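Aquaporin aqpM (Methanothermobacter marburgensis str. Marburg, PDB 2F2B) forms membrane homotetramers whose subunits each conduct water in both directions along osmotic gradients, with some passage of glycerol. Local coordinates at the interface of chains A and B. Numbering follows the deposited sequence. Chains: chain A/B, Aquaporin aqpM.

The interface of chains A and B. Residues chain A 52, 188-189; chain B 25, 28-29, 57-58, 61.
A:Leu52 sets its side chain between B:Thr29 and B:Ser25 of helix 4-33 and B:Ala57 and B:Ile58 of helix 52-73. This helix-helix patch belongs to the subunit interface of the aquaporin homotetramer. Chain A supplies the start of its helix 52-73 and part of helix 175-194.

Apolar contacts centre on one leucine branch. CG of A:Leu52 lies anti to the backbone N (chi1 -162°), and chi2 of 71° then turns CD2 into the groove between the two chain B helices. There the CD2 methyl meets the CG1 methylene of B:Ile58 at 3.6 Å, the two side chains crossing at about a right angle. CD2 also touches the CB methyl of B:Ala57 at 3.7 Å. CB of B:Ser25 borders the same methyl from the other helix. B:Ala57 and B:Ala61 sit one turn apart on helix 52-73, and their short side chains probably let the chain A residues come near. A:Thr188 turns its CG2 methyl, not its hydroxyl, towards them.

Other contacts set carbon against oxygen. CD2 of A:Leu52 comes within 3.2 Å of the hydroxyl OG1 of B:Thr29, and these side chains also cross nearly perpendicular. CB of B:Ala57 rests 3.6 Å from the carbonyl O of A:Leu52. The CG2 methyl of B:Val28 approaches the carbonyl O of A:Thr189, also at 3.6 Å. The hydroxyl OG1 of A:Thr189 packs against CB of B:Ala61 and CB of B:Ser25.

A hydrogen bond within chain B fixes the B:Thr29 hydroxyl. OG1 of B:Thr29 donates to the carbonyl O of B:Ser25, one turn earlier, at 2.8 Å. The donor is tilted 28° from the carbonyl plane. With its hydrogen probably spent on this bond, the hydroxyl can lie against a hydrocarbon side chain: B:Thr29 OG1 is also 3.4 Å from CB of A:Leu52.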
loop_
_atom_site.group_PDB
_atom_site.type_symbol
_atom_site.label_atom_id
_atom_site.label_comp_id
_atom_site.label_asym_id
_atom_site.label_seq_id
_atom_site.Cartn_x
_atom_site.Cartn_y
_atom_site.Cartn_z
ATOM N N LEU A 52 13.247 1.686 5.773
ATOM C CA LEU A 52 12.670 2.204 4.535
ATOM C C LEU A 52 11.153 2.266 4.692
ATOM O O LEU A 52 10.467 2.916 3.901
ATOM C CB LEU A 52 13.048 1.329 3.331
ATOM C CG LEU A 52 12.850 2.032 1.979
ATOM C CD1 LEU A 52 13.911 3.120 1.819
ATOM C CD2 LEU A 52 12.947 1.025 0.830
ATOM N N THR A 188 9.970 7.054 -1.924
ATOM C CA THR A 188 10.565 5.926 -1.220
ATOM C C THR A 188 12.033 5.761 -1.620
ATOM O O THR A 188 12.893 5.508 -0.775
ATOM C CB THR A 188 9.782 4.624 -1.518
ATOM O OG1 THR A 188 8.416 4.798 -1.123
ATOM C CG2 THR A 188 10.371 3.445 -0.748
ATOM N N THR A 189 12.321 5.935 -2.906
ATOM C CA THR A 189 13.685 5.790 -3.409
ATOM C C THR A 189 14.578 7.017 -3.196
ATOM O O THR A 189 15.692 6.906 -2.681
ATOM C CB THR A 189 13.689 5.488 -4.927
ATOM O OG1 THR A 189 12.924 4.301 -5.187
ATOM C CG2 THR A 189 15.123 5.272 -5.430
ATOM N N SER B 25 16.067 1.668 -4.187
ATOM C CA SER B 25 15.477 1.665 -2.851
ATOM C C SER B 25 16.171 0.655 -1.940
ATOM O O SER B 25 16.305 0.890 -0.740
ATOM C CB SER B 25 13.976 1.357 -2.920
ATOM O OG SER B 25 13.730 0.009 -3.289
ATOM N N VAL B 28 19.473 2.156 -0.843
ATOM C CA VAL B 28 19.216 3.175 0.172
ATOM C C VAL B 28 18.942 2.551 1.538
ATOM O O VAL B 28 19.420 3.042 2.558
ATOM C CB VAL B 28 18.015 4.073 -0.218
ATOM C CG1 VAL B 28 17.630 4.971 0.950
ATOM C CG2 VAL B 28 18.376 4.921 -1.429
ATOM N N THR B 29 18.173 1.467 1.559
ATOM C CA THR B 29 17.855 0.793 2.816
ATOM C C THR B 29 19.139 0.381 3.534
ATOM O O THR B 29 19.300 0.607 4.738
ATOM C CB THR B 29 17.003 -0.466 2.569
ATOM O OG1 THR B 29 15.814 -0.104 1.857
ATOM C CG2 THR B 29 16.622 -1.129 3.891
ATOM N N ALA B 57 8.515 -2.208 1.460
ATOM C CA ALA B 57 8.837 -0.862 0.987
ATOM C C ALA B 57 9.663 -0.979 -0.296
ATOM O O ALA B 57 9.407 -0.274 -1.275
ATOM C CB ALA B 57 9.620 -0.090 2.058
ATOM N N ILE B 58 10.657 -1.866 -0.297
ATOM C CA ILE B 58 11.469 -2.066 -1.496
ATOM C C ILE B 58 10.560 -2.634 -2.583
ATOM O O ILE B 58 10.603 -2.198 -3.737
ATOM C CB ILE B 58 12.646 -3.044 -1.226
ATOM C CG1 ILE B 58 13.659 -2.368 -0.292
ATOM C CG2 ILE B 58 13.305 -3.459 -2.548
ATOM C CD1 ILE B 58 14.681 -3.319 0.321
ATOM N N ALA B 61 8.631 0.138 -4.070
ATOM C CA ALA B 61 9.422 1.081 -4.853
ATOM C C ALA B 61 9.495 0.485 -6.265
ATOM O O ALA B 61 9.407 1.201 -7.265
ATOM C CB ALA B 61 10.824 1.239 -4.255
#